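Local coordinates for protein putative citrate lyase (Ralstonia eutropha, PDB 3QQW) that is a putative magnesium-dependent lyase of the citrate lyase family, folded as a TIM barrel and possibly cleaving citramalyl-CoA, at residues 43-48 / 258-263; 66-71 / 98-103; 87-92 / 102-107; 128-133 / 146-151. All coordinates share one frame; numbering follows the deposited sequence.

Contact 1 (43-48 / 258-263); sequences VEYGPV and AQIQPI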
loop_
_atom_site.group_PDB
_atom_site.type_symbol
_atom_site.label_atom_id
_atom_site.label_comp_id
_atom_site.label_asym_id
_atom_site.label_seq_id
_atom_site.Cartn_x
_atom_site.Cartn_y
_atom_site.Cartn_z
ATOM N N VAL C 43 40.436 -3.409 -1.556
ATOM C CA VAL C 43 41.711 -2.704 -1.539
ATOM C C VAL C 43 41.947 -2.126 -2.934
ATOM O O VAL C 43 42.381 -0.982 -3.062
ATOM C CB VAL C 43 42.861 -3.628 -1.051
ATOM C CG1 VAL C 43 44.190 -2.922 -1.126
ATOM C CG2 VAL C 43 42.597 -4.094 0.378
ATOM N N GLU C 44 41.598 -2.908 -3.971
ATOM C CA GLU C 44 41.763 -2.532 -5.372
ATOM C C GLU C 44 40.797 -1.406 -5.785
ATOM O O GLU C 44 41.216 -0.444 -6.403
ATOM C CB GLU C 44 41.540 -3.771 -6.257
ATOM C CG GLU C 44 41.928 -3.584 -7.721
ATOM C CD GLU C 44 41.485 -4.669 -8.682
ATOM O OE1 GLU C 44 41.566 -5.863 -8.314
ATOM O OE2 GLU C 44 41.115 -4.330 -9.829
ATOM N N TYR C 45 39.522 -1.550 -5.460
ATOM C CA TYR C 45 38.451 -0.637 -5.836
ATOM C C TYR C 45 38.244 0.515 -4.869
ATOM O O TYR C 45 37.697 1.548 -5.254
ATOM C CB TYR C 45 37.114 -1.410 -5.880
ATOM C CG TYR C 45 36.817 -2.305 -7.071
ATOM C CD1 TYR C 45 37.752 -2.496 -8.086
ATOM C CD2 TYR C 45 35.584 -2.958 -7.182
ATOM C CE1 TYR C 45 37.467 -3.320 -9.183
ATOM C CE2 TYR C 45 35.280 -3.762 -8.281
ATOM C CZ TYR C 45 36.219 -3.938 -9.279
ATOM O OH TYR C 45 35.879 -4.757 -10.331
ATOM N N GLY C 46 38.591 0.289 -3.618
ATOM C CA GLY C 46 38.310 1.197 -2.515
ATOM C C GLY C 46 37.055 0.664 -1.855
ATOM O O GLY C 46 36.351 -0.154 -2.478
ATOM N N PRO C 47 36.724 1.082 -0.604
ATOM C CA PRO C 47 35.530 0.516 0.058
ATOM C C PRO C 47 34.190 1.017 -0.544
ATOM O O PRO C 47 33.274 1.411 0.183
ATOM C CB PRO C 47 35.723 0.916 1.526
ATOM C CG PRO C 47 36.531 2.174 1.476
ATOM C CD PRO C 47 37.432 2.040 0.273
ATOM N N VAL C 48 34.062 0.934 -1.888
ATOM C CA VAL C 48 32.855 1.306 -2.675
ATOM C C VAL C 48 31.790 0.226 -2.502
ATOM O O VAL C 48 30.636 0.422 -2.863
ATOM C CB VAL C 48 33.133 1.609 -4.181
ATOM C CG1 VAL C 48 34.058 2.805 -4.330
ATOM C CG2 VAL C 48 33.665 0.387 -4.930
ATOM N N ALA C 258 31.743 -8.918 -11.042
ATOM C CA ALA C 258 31.432 -8.127 -12.228
ATOM C C ALA C 258 30.193 -7.227 -12.006
ATOM O O ALA C 258 29.991 -6.287 -12.763
ATOM C CB ALA C 258 31.224 -9.050 -13.418
ATOM N N GLN C 259 29.388 -7.496 -10.960
ATOM C CA GLN C 259 28.172 -6.722 -10.628
ATOM C C GLN C 259 28.464 -5.452 -9.820
ATOM O O GLN C 259 27.647 -4.537 -9.844
ATOM C CB GLN C 259 27.162 -7.571 -9.833
ATOM C CG GLN C 259 26.769 -8.869 -10.504
ATOM C CD GLN C 259 25.669 -9.604 -9.814
ATOM O OE1 GLN C 259 25.667 -9.778 -8.604
ATOM N NE2 GLN C 259 24.737 -10.125 -10.588
ATOM N N ILE C 260 29.625 -5.391 -9.122
ATOM C CA ILE C 260 30.000 -4.303 -8.214
ATOM C C ILE C 260 30.024 -2.932 -8.914
ATOM O O ILE C 260 29.217 -2.072 -8.536
ATOM C CB ILE C 260 31.316 -4.598 -7.444
ATOM C CG1 ILE C 260 31.139 -5.871 -6.579
ATOM C CG2 ILE C 260 31.758 -3.369 -6.591
ATOM C CD1 ILE C 260 32.373 -6.442 -5.975
ATOM N N GLN C 261 30.931 -2.721 -9.888
ATOM C CA GLN C 261 31.043 -1.441 -10.569
ATOM C C GLN C 261 29.702 -1.013 -11.212
ATOM O O GLN C 261 29.299 0.112 -10.920
ATOM C CB GLN C 261 32.204 -1.431 -11.570
ATOM C CG GLN C 261 33.120 -0.207 -11.416
ATOM C CD GLN C 261 33.914 -0.185 -10.129
ATOM O OE1 GLN C 261 34.766 -1.036 -9.886
ATOM N NE2 GLN C 261 33.647 0.796 -9.292
ATOM N N PRO C 262 28.933 -1.860 -11.955
ATOM C CA PRO C 262 27.625 -1.391 -12.484
ATOM C C PRO C 262 26.648 -0.942 -11.381
ATOM O O PRO C 262 25.942 0.044 -11.581
ATOM C CB PRO C 262 27.071 -2.611 -13.227
ATOM C CG PRO C 262 28.256 -3.430 -13.545
ATOM C CD PRO C 262 29.229 -3.229 -12.427
ATOM N N ILE C 263 26.652 -1.611 -10.205
ATOM C CA ILE C 263 25.769 -1.238 -9.089
ATOM C C ILE C 263 26.223 0.105 -8.510
ATOM O O ILE C 263 25.384 1.000 -8.368
ATOM C CB ILE C 263 25.643 -2.338 -8.006
ATOM C CG1 ILE C 263 24.832 -3.550 -8.540
ATOM C CG2 ILE C 263 24.998 -1.785 -6.717
ATOM C CD1 ILE C 263 24.977 -4.861 -7.751
HETATM O O HOH W 1 32.556 -4.852 -10.713
#
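Gln261 N gives its hydrogen to a water 2.8 Å away, and the same water lies 3.3 Å from Tyr45 OH, so one water bridges the two, firmly at Gln261 N and only weakly at the phenol. In this TIM barrel the contact lies at the seam where the first and last beta-alpha units meet: Tyr45 ends helix 32-45, and Ile260 and Gln261 belong to helix 260-267, which follows the eighth strand. The Tyr45 ring is met by both Ile260 and Gln261. Over the centre of one face stands Gln261 OE1, 3.1 Å above the plane, and the amide is turned 66° from the ring, so it does not stack flat; this is a packing contact and not a hydrogen bond. A bend at chi2 (68°) folds the glutamine side chain back toward the tyrosine and brings that oxygen there. Ile260 meets the same ring at its edge through CG2; this isoleucine also packs on Cys25 and His27 of strand 25-29, which places the contact against the outside of the barrel wall. Between the helix end and the second strand the chain turns through Gly46, with positive phi, and an inverse gamma turn centred on Pro47. Beyond that turn Val48 points toward helix 260-267, and its CG2 reaches Gln261 NE2 at 4.4 Å.

Contact 2 (66-71 / 98-103); sequences EHAEMV and RQDVDI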
loop_
_atom_site.group_PDB
_atom_site.type_symbol
_atom_site.label_atom_id
_atom_site.label_comp_id
_atom_site.label_asym_id
_atom_site.label_seq_id
_atom_site.Cartn_x
_atom_site.Cartn_y
_atom_site.Cartn_z
ATOM N N GLU C 66 32.533 -24.319 12.605
ATOM C CA GLU C 66 33.742 -24.243 11.802
ATOM C C GLU C 66 33.697 -23.058 10.800
ATOM O O GLU C 66 34.692 -22.333 10.658
ATOM C CB GLU C 66 33.925 -25.575 11.064
ATOM C CG GLU C 66 35.210 -25.703 10.259
ATOM C CD GLU C 66 35.299 -26.909 9.339
ATOM O OE1 GLU C 66 34.544 -27.889 9.546
ATOM O OE2 GLU C 66 36.142 -26.869 8.412
ATOM N N HIS C 67 32.550 -22.867 10.130
ATOM C CA HIS C 67 32.343 -21.809 9.153
ATOM C C HIS C 67 32.303 -20.449 9.808
ATOM O O HIS C 67 32.923 -19.516 9.275
ATOM C CB HIS C 67 31.071 -22.046 8.359
ATOM C CG HIS C 67 31.041 -21.255 7.097
ATOM N ND1 HIS C 67 30.544 -19.950 7.064
ATOM C CD2 HIS C 67 31.441 -21.604 5.855
ATOM C CE1 HIS C 67 30.679 -19.555 5.813
ATOM N NE2 HIS C 67 31.186 -20.525 5.044
ATOM N N ALA C 68 31.596 -20.320 10.966
ATOM C CA ALA C 68 31.540 -19.037 11.710
ATOM C C ALA C 68 32.946 -18.671 12.258
ATOM O O ALA C 68 33.335 -17.509 12.214
ATOM C CB ALA C 68 30.513 -19.103 12.835
ATOM N N GLU C 69 33.728 -19.670 12.683
ATOM C CA GLU C 69 35.101 -19.479 13.157
ATOM C C GLU C 69 35.996 -18.938 12.059
ATOM O O GLU C 69 36.838 -18.075 12.320
ATOM C CB GLU C 69 35.679 -20.795 13.701
ATOM C CG GLU C 69 35.209 -21.090 15.117
ATOM C CD GLU C 69 35.495 -22.476 15.647
ATOM O OE1 GLU C 69 36.047 -23.305 14.892
ATOM O OE2 GLU C 69 35.148 -22.739 16.821
HETATM N N MSE C 70 35.815 -19.448 10.826
HETATM C CA MSE C 70 36.588 -18.989 9.670
HETATM C C MSE C 70 36.169 -17.534 9.379
HETATM O O MSE C 70 37.036 -16.685 9.201
HETATM C CB MSE C 70 36.352 -19.935 8.457
HETATM C CG MSE C 70 36.970 -19.459 7.152
HETATM SE SE MSE C 70 35.866 -18.120 6.264
HETATM C CE MSE C 70 34.436 -19.291 5.434
ATOM N N VAL C 71 34.842 -17.244 9.404
ATOM C CA VAL C 71 34.304 -15.904 9.116
ATOM C C VAL C 71 34.901 -14.902 10.129
ATOM O O VAL C 71 35.519 -13.924 9.713
ATOM C CB VAL C 71 32.743 -15.912 9.096
ATOM C CG1 VAL C 71 32.144 -14.509 9.242
ATOM C CG2 VAL C 71 32.210 -16.600 7.847
ATOM N N ARG C 98 22.461 -18.116 17.373
ATOM C CA ARG C 98 23.098 -17.561 18.582
ATOM C C ARG C 98 24.585 -17.886 18.604
ATOM O O ARG C 98 25.398 -17.013 18.906
ATOM C CB ARG C 98 22.425 -18.106 19.853
ATOM C CG ARG C 98 21.084 -17.475 20.116
ATOM C CD ARG C 98 20.484 -18.039 21.376
ATOM N NE ARG C 98 19.517 -17.108 21.940
ATOM C CZ ARG C 98 18.204 -17.190 21.759
ATOM N NH1 ARG C 98 17.688 -18.180 21.036
ATOM N NH2 ARG C 98 17.395 -16.287 22.304
ATOM N N GLN C 99 24.932 -19.133 18.228
ATOM C CA GLN C 99 26.308 -19.618 18.115
ATOM C C GLN C 99 27.073 -18.787 17.073
ATOM O O GLN C 99 28.208 -18.409 17.340
ATOM C CB GLN C 99 26.319 -21.109 17.765
ATOM C CG GLN C 99 27.714 -21.723 17.712
ATOM C CD GLN C 99 27.645 -23.181 17.364
ATOM O OE1 GLN C 99 27.638 -23.555 16.186
ATOM N NE2 GLN C 99 27.568 -24.028 18.384
ATOM N N ASP C 100 26.442 -18.464 15.926
ATOM C CA ASP C 100 27.047 -17.601 14.895
ATOM C C ASP C 100 27.384 -16.253 15.489
ATOM O O ASP C 100 28.464 -15.748 15.264
ATOM C CB ASP C 100 26.107 -17.382 13.693
ATOM C CG ASP C 100 25.752 -18.577 12.826
ATOM O OD1 ASP C 100 26.530 -19.565 12.815
ATOM O OD2 ASP C 100 24.721 -18.507 12.119
ATOM N N VAL C 101 26.456 -15.682 16.270
ATOM C CA VAL C 101 26.613 -14.375 16.927
ATOM C C VAL C 101 27.756 -14.476 17.939
ATOM O O VAL C 101 28.689 -13.672 17.864
ATOM C CB VAL C 101 25.289 -13.870 17.555
ATOM C CG1 VAL C 101 25.525 -12.642 18.427
ATOM C CG2 VAL C 101 24.259 -13.563 16.468
ATOM N N ASP C 102 27.724 -15.493 18.831
ATOM C CA ASP C 102 28.792 -15.698 19.819
ATOM C C ASP C 102 30.172 -15.742 19.161
ATOM O O ASP C 102 31.044 -14.953 19.510
ATOM C CB ASP C 102 28.579 -17.001 20.598
ATOM C CG ASP C 102 27.307 -17.087 21.396
ATOM O OD1 ASP C 102 26.668 -16.027 21.614
ATOM O OD2 ASP C 102 26.931 -18.223 21.790
ATOM N N ILE C 103 30.347 -16.620 18.167
ATOM C CA ILE C 103 31.629 -16.822 17.486
ATOM C C ILE C 103 32.087 -15.574 16.721
ATOM O O ILE C 103 33.238 -15.169 16.871
ATOM C CB ILE C 103 31.583 -18.075 16.552
ATOM C CG1 ILE C 103 31.369 -19.380 17.374
ATOM C CG2 ILE C 103 32.849 -18.166 15.711
ATOM C CD1 ILE C 103 30.959 -20.578 16.509
#
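Ile103 leans across from helix 97-107 onto the backbone and side chains of Ala68 and Glu69 in helix 64-76. These are neighbouring outer helices of the TIM barrel, running the same way; their segment axes come within 9.1 Å and cross at -30°. The isoleucine points toward its partner helix and uses two branches. CG2, set anti to the backbone N, presses into the backbone itself, 3.5 Å from Ala68 C and equally near Glu69 N, while CD1, at the end of the other branch, lies 4.0 Å from Ala68 CB. Ala68 therefore meets the gamma branch and the delta methyl together, and its small side chain is consistent with the close approach of the helices, the CA atoms of Ala68 and Asp100 being 5.7 Å apart. Glu69 takes part with its aliphatic portion: its chain passes Ile103 at a slant and CG touches CG2 at 3.8 Å, while the carboxylate runs on, extended, to a salt bridge between OE2 and Arg65. Arg65, one turn earlier on helix 64-76, also touches Ile103. On the inner side of the interface Asp100 brings its carboxylate to Ala68, but the polar grip on it comes from His90, whose ND1 bonds OD2. The other oxygen, Asp100 OD1, is the one turned to the alanine and stands 4.0 Å from Ala68 CB.

Contact 3 (87-92 / 102-107); sequences ARIHDP and DIIVNG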
loop_
_atom_site.group_PDB
_atom_site.type_symbol
_atom_site.label_atom_id
_atom_site.label_comp_id
_atom_site.label_asym_id
_atom_site.label_seq_id
_atom_site.Cartn_x
_atom_site.Cartn_y
_atom_site.Cartn_z
ATOM N N ALA C 87 28.673 -10.020 8.375
ATOM C CA ALA C 87 28.363 -11.441 8.271
ATOM C C ALA C 87 26.878 -11.696 8.269
ATOM O O ALA C 87 26.144 -11.055 9.007
ATOM C CB ALA C 87 29.008 -12.209 9.415
ATOM N N ARG C 88 26.433 -12.654 7.469
ATOM C CA ARG C 88 25.039 -13.075 7.501
ATOM C C ARG C 88 25.008 -14.329 8.336
ATOM O O ARG C 88 25.613 -15.323 7.963
ATOM C CB ARG C 88 24.403 -13.290 6.100
ATOM C CG ARG C 88 23.032 -13.955 6.250
ATOM C CD ARG C 88 22.091 -13.938 5.078
ATOM N NE ARG C 88 22.647 -14.543 3.873
ATOM C CZ ARG C 88 22.036 -14.543 2.686
ATOM N NH1 ARG C 88 20.812 -14.032 2.556
ATOM N NH2 ARG C 88 22.632 -15.086 1.626
ATOM N N ILE C 89 24.317 -14.277 9.469
ATOM C CA ILE C 89 24.135 -15.401 10.371
ATOM C C ILE C 89 22.921 -16.191 9.885
ATOM O O ILE C 89 22.257 -15.764 8.963
ATOM C CB ILE C 89 23.975 -14.848 11.832
ATOM C CG1 ILE C 89 22.652 -14.004 11.987
ATOM C CG2 ILE C 89 25.244 -14.027 12.224
ATOM C CD1 ILE C 89 22.228 -13.654 13.405
ATOM N N HIS C 90 22.615 -17.310 10.509
ATOM C CA HIS C 90 21.453 -18.132 10.210
ATOM C C HIS C 90 20.153 -17.442 10.708
ATOM O O HIS C 90 20.210 -16.540 11.543
ATOM C CB HIS C 90 21.627 -19.528 10.853
ATOM C CG HIS C 90 22.666 -20.367 10.155
ATOM N ND1 HIS C 90 24.016 -20.309 10.513
ATOM C CD2 HIS C 90 22.534 -21.218 9.113
ATOM C CE1 HIS C 90 24.637 -21.148 9.706
ATOM N NE2 HIS C 90 23.781 -21.726 8.854
ATOM N N ASP C 91 18.984 -17.870 10.188
ATOM C CA ASP C 91 17.717 -17.255 10.525
ATOM C C ASP C 91 17.306 -17.488 12.007
ATOM O O ASP C 91 17.826 -18.408 12.648
ATOM C CB ASP C 91 16.633 -17.724 9.555
ATOM C CG ASP C 91 16.217 -19.140 9.736
ATOM O OD1 ASP C 91 16.803 -20.019 9.070
ATOM O OD2 ASP C 91 15.297 -19.378 10.531
ATOM N N PRO C 92 16.365 -16.675 12.558
ATOM C CA PRO C 92 16.002 -16.816 13.983
ATOM C C PRO C 92 15.411 -18.169 14.402
ATOM O O PRO C 92 15.314 -18.439 15.606
ATOM C CB PRO C 92 14.962 -15.707 14.191
ATOM C CG PRO C 92 15.271 -14.686 13.136
ATOM C CD PRO C 92 15.680 -15.508 11.952
ATOM N N ASP C 102 27.724 -15.493 18.831
ATOM C CA ASP C 102 28.792 -15.698 19.819
ATOM C C ASP C 102 30.172 -15.742 19.161
ATOM O O ASP C 102 31.044 -14.953 19.510
ATOM C CB ASP C 102 28.579 -17.001 20.598
ATOM C CG ASP C 102 27.307 -17.087 21.396
ATOM O OD1 ASP C 102 26.668 -16.027 21.614
ATOM O OD2 ASP C 102 26.931 -18.223 21.790
ATOM N N ILE C 103 30.347 -16.620 18.167
ATOM C CA ILE C 103 31.629 -16.822 17.486
ATOM C C ILE C 103 32.087 -15.574 16.721
ATOM O O ILE C 103 33.238 -15.169 16.871
ATOM C CB ILE C 103 31.583 -18.075 16.552
ATOM C CG1 ILE C 103 31.369 -19.380 17.374
ATOM C CG2 ILE C 103 32.849 -18.166 15.711
ATOM C CD1 ILE C 103 30.959 -20.578 16.509
ATOM N N ILE C 104 31.199 -14.989 15.897
ATOM C CA ILE C 104 31.565 -13.849 15.063
ATOM C C ILE C 104 31.777 -12.568 15.900
ATOM O O ILE C 104 32.793 -11.917 15.722
ATOM C CB ILE C 104 30.584 -13.653 13.880
ATOM C CG1 ILE C 104 30.632 -14.900 12.965
ATOM C CG2 ILE C 104 30.930 -12.376 13.072
ATOM C CD1 ILE C 104 29.444 -15.073 12.026
ATOM N N VAL C 105 30.887 -12.237 16.819
ATOM C CA VAL C 105 31.056 -11.011 17.591
ATOM C C VAL C 105 32.303 -11.106 18.479
ATOM O O VAL C 105 33.134 -10.192 18.424
ATOM C CB VAL C 105 29.786 -10.594 18.382
ATOM C CG1 VAL C 105 30.082 -9.395 19.287
ATOM C CG2 VAL C 105 28.628 -10.260 17.426
ATOM N N ASN C 106 32.484 -12.227 19.204
ATOM C CA ASN C 106 33.647 -12.379 20.071
ATOM C C ASN C 106 34.947 -12.524 19.288
ATOM O O ASN C 106 36.015 -12.153 19.804
ATOM C CB ASN C 106 33.471 -13.544 21.036
ATOM C CG ASN C 106 32.392 -13.291 22.058
ATOM O OD1 ASN C 106 32.399 -12.284 22.763
ATOM N ND2 ASN C 106 31.436 -14.203 22.160
ATOM N N GLY C 107 34.829 -12.968 18.039
ATOM C CA GLY C 107 35.982 -13.236 17.206
ATOM C C GLY C 107 36.441 -12.157 16.261
ATOM O O GLY C 107 37.616 -12.147 15.891
#
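The contact belongs to the third beta-alpha-beta unit of the TIM barrel, strand 85-88, helix 97-107 and strand 115-117, where Ile104 of the helix packs onto Ala87, next to last in the strand, and Ile89 just beyond it. All three residues are buried, and every touch between them is apolar. Ile104 points toward the strand with CG1 anti to its carbonyl carbon (chi1 -62°); chi2 near 161° then extends the chain so that CD1 reaches furthest in. That methyl meets two partners, Ala87 CB at 3.9 Å and Ile89 CG2 at 4.3 Å. The other branch, CG2, also reaches Ala87, with its carbon 4.1 Å from CB, so the alanine methyl faces both arms of the isoleucine. Cys55 and Leu112 touch Ile104 as well and extend this apolar layer between wall and helix. Arg88, between the two strand-side residues, points its side chain away from the helix; it is predicted to bind substrate. The opposite directions of Ala87 and Arg88 are those of successive residues in a barrel strand, one against the surrounding helices and the next turned from them. With no hydrogen bond joining the two segments, their association rests on burial of apolar surface and van der Waals contact, while the strand's backbone polar groups are engaged by neighbouring strands, Ala87 with Thr116 and Arg88 with Cys53 among them. The chemistry thus separates an apolar layer of Ala87, Ile89 and Ile104 from the charge of Arg88, whose NH2 is turned from it to a salt bridge with Asp54.

Contact 4 (128-133 / 146-151); sequences EVIRYI and VPVHVL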
loop_
_atom_site.group_PDB
_atom_site.type_symbol
_atom_site.label_atom_id
_atom_site.label_comp_id
_atom_site.label_asym_id
_atom_site.label_seq_id
_atom_site.Cartn_x
_atom_site.Cartn_y
_atom_site.Cartn_z
ATOM N N GLU C 128 14.477 -9.940 19.219
ATOM C CA GLU C 128 15.182 -10.957 20.020
ATOM C C GLU C 128 16.635 -11.107 19.577
ATOM O O GLU C 128 17.531 -11.168 20.419
ATOM C CB GLU C 128 14.451 -12.312 19.911
ATOM C CG GLU C 128 15.014 -13.468 20.741
ATOM C CD GLU C 128 14.558 -14.862 20.335
ATOM O OE1 GLU C 128 14.089 -15.040 19.186
ATOM O OE2 GLU C 128 14.702 -15.787 21.165
ATOM N N VAL C 129 16.858 -11.134 18.254
ATOM C CA VAL C 129 18.166 -11.298 17.638
ATOM C C VAL C 129 19.003 -10.044 17.920
ATOM O O VAL C 129 20.168 -10.173 18.287
ATOM C CB VAL C 129 18.036 -11.615 16.111
ATOM C CG1 VAL C 129 19.398 -11.687 15.448
ATOM C CG2 VAL C 129 17.267 -12.914 15.873
ATOM N N ILE C 130 18.398 -8.845 17.782
ATOM C CA ILE C 130 19.086 -7.563 18.005
ATOM C C ILE C 130 19.538 -7.437 19.476
ATOM O O ILE C 130 20.687 -7.038 19.748
ATOM C CB ILE C 130 18.202 -6.371 17.560
ATOM C CG1 ILE C 130 18.158 -6.290 16.045
ATOM C CG2 ILE C 130 18.675 -5.043 18.179
ATOM C CD1 ILE C 130 17.014 -5.445 15.579
ATOM N N ARG C 131 18.633 -7.809 20.399
ATOM C CA ARG C 131 18.866 -7.809 21.836
ATOM C C ARG C 131 20.036 -8.764 22.164
ATOM O O ARG C 131 20.890 -8.437 22.985
ATOM C CB ARG C 131 17.559 -8.230 22.533
ATOM C CG ARG C 131 17.533 -8.188 24.053
ATOM C CD ARG C 131 16.090 -8.274 24.549
ATOM N NE ARG C 131 15.475 -9.599 24.362
ATOM C CZ ARG C 131 14.427 -9.856 23.580
ATOM N NH1 ARG C 131 13.841 -8.883 22.898
ATOM N NH2 ARG C 131 13.956 -11.087 23.480
ATOM N N TYR C 132 20.055 -9.955 21.513
ATOM C CA TYR C 132 21.087 -10.955 21.748
ATOM C C TYR C 132 22.446 -10.457 21.241
ATOM O O TYR C 132 23.423 -10.577 21.966
ATOM C CB TYR C 132 20.713 -12.318 21.125
ATOM C CG TYR C 132 21.677 -13.410 21.541
ATOM C CD1 TYR C 132 21.608 -13.978 22.809
ATOM C CD2 TYR C 132 22.714 -13.815 20.698
ATOM C CE1 TYR C 132 22.533 -14.929 23.225
ATOM C CE2 TYR C 132 23.634 -14.779 21.097
ATOM C CZ TYR C 132 23.547 -15.325 22.364
ATOM O OH TYR C 132 24.460 -16.267 22.753
ATOM N N ILE C 133 22.497 -9.873 20.031
ATOM C CA ILE C 133 23.703 -9.278 19.417
ATOM C C ILE C 133 24.240 -8.186 20.356
ATOM O O ILE C 133 25.428 -8.194 20.631
ATOM C CB ILE C 133 23.426 -8.738 17.980
ATOM C CG1 ILE C 133 23.050 -9.882 17.000
ATOM C CG2 ILE C 133 24.602 -7.940 17.422
ATOM C CD1 ILE C 133 22.381 -9.403 15.692
ATOM N N VAL C 146 26.746 -3.139 17.330
ATOM C CA VAL C 146 26.961 -3.753 16.009
ATOM C C VAL C 146 25.730 -3.403 15.148
ATOM O O VAL C 146 24.612 -3.768 15.531
ATOM C CB VAL C 146 27.169 -5.300 16.093
ATOM C CG1 VAL C 146 27.353 -5.931 14.719
ATOM C CG2 VAL C 146 28.317 -5.666 16.997
ATOM N N PRO C 147 25.905 -2.673 14.019
ATOM C CA PRO C 147 24.756 -2.355 13.151
ATOM C C PRO C 147 24.140 -3.623 12.587
ATOM O O PRO C 147 24.830 -4.608 12.389
ATOM C CB PRO C 147 25.374 -1.495 12.049
ATOM C CG PRO C 147 26.669 -0.990 12.624
ATOM C CD PRO C 147 27.155 -2.143 13.446
ATOM N N VAL C 148 22.836 -3.618 12.399
ATOM C CA VAL C 148 22.091 -4.783 11.922
ATOM C C VAL C 148 21.429 -4.478 10.571
ATOM O O VAL C 148 20.936 -3.367 10.339
ATOM C CB VAL C 148 21.045 -5.236 12.991
ATOM C CG1 VAL C 148 20.267 -6.450 12.526
ATOM C CG2 VAL C 148 21.715 -5.516 14.336
ATOM N N HIS C 149 21.454 -5.487 9.690
ATOM C CA HIS C 149 20.812 -5.527 8.372
ATOM C C HIS C 149 19.747 -6.578 8.466
ATOM O O HIS C 149 20.048 -7.725 8.827
ATOM C CB HIS C 149 21.803 -5.841 7.248
ATOM C CG HIS C 149 22.876 -4.815 7.021
ATOM N ND1 HIS C 149 23.659 -4.852 5.880
ATOM C CD2 HIS C 149 23.284 -3.782 7.802
ATOM C CE1 HIS C 149 24.512 -3.847 5.996
ATOM N NE2 HIS C 149 24.323 -3.172 7.143
ATOM N N VAL C 150 18.493 -6.198 8.232
ATOM C CA VAL C 150 17.386 -7.147 8.385
ATOM C C VAL C 150 16.772 -7.468 7.035
ATOM O O VAL C 150 16.362 -6.572 6.295
ATOM C CB VAL C 150 16.323 -6.611 9.391
ATOM C CG1 VAL C 150 15.161 -7.575 9.548
ATOM C CG2 VAL C 150 16.958 -6.339 10.744
ATOM N N LEU C 151 16.702 -8.761 6.719
ATOM C CA LEU C 151 16.026 -9.212 5.508
ATOM C C LEU C 151 14.525 -9.160 5.694
ATOM O O LEU C 151 14.008 -9.649 6.706
ATOM C CB LEU C 151 16.429 -10.650 5.153
ATOM C CG LEU C 151 17.558 -10.901 4.135
ATOM C CD1 LEU C 151 17.261 -10.307 2.782
ATOM C CD2 LEU C 151 18.866 -10.479 4.662
#
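Ile130 opens the contact from helix 123-139, laying CG1 against both methyls of Val148 in strand 148-152, with Val148 CG2 the nearer at 4.0 Å. Helix and strand belong to the fourth beta-alpha-beta unit of the TIM barrel, and this is the layer where the helix packs on the outer face of the wall. Ile130 CB does not aim straight at the strand; the end of the side chain comes nearer, crossing the valine at a slant, while Leu167 touches it as well. One turn on, Ile133 points toward 146-151 and spreads its two branches over two residues. CG2, anti to the backbone N, stands 3.9 Å from Val146 CB, the side chains crossing at about a right angle. CG1 takes the position anti to the carbonyl carbon (chi1 -64°) and carries CD1 to Val148. Val148 is thus covered by both isoleucines, and Val146, just ahead of the strand, by Ile133. Ile115 of the neighbouring strand and Val101 of helix 97-107 also pack on Ile133. All four residues are buried, and the last touch, Ile133 CD1 to Val148 CG2, is 4.2 Å.

How the contacts relate
The four contacts sample the packing of helices around one eight-stranded barrel. Contacts 2 and 3 interleave along the chain and end on the same helix, and contact 4 follows; all are nested inside the loop closed by contact 1, which brings the first and last beta-alpha units together. Contacts 2 and 3, with centres 5 Å apart, share Asp102, Ile103 and helix 97-107, which therefore packs on neighbouring helix 64-76 and inward on strand 85-88. Contact 4 lies 10 Å from contact 3, centre to centre, and meets helix 97-107 through the salt bridge Arg98-Glu128 and a probable Asp102-Tyr132 hydrogen bond. The centre of contact 1 lies 25 to 27 Å from those of the other three, and it touches none of them.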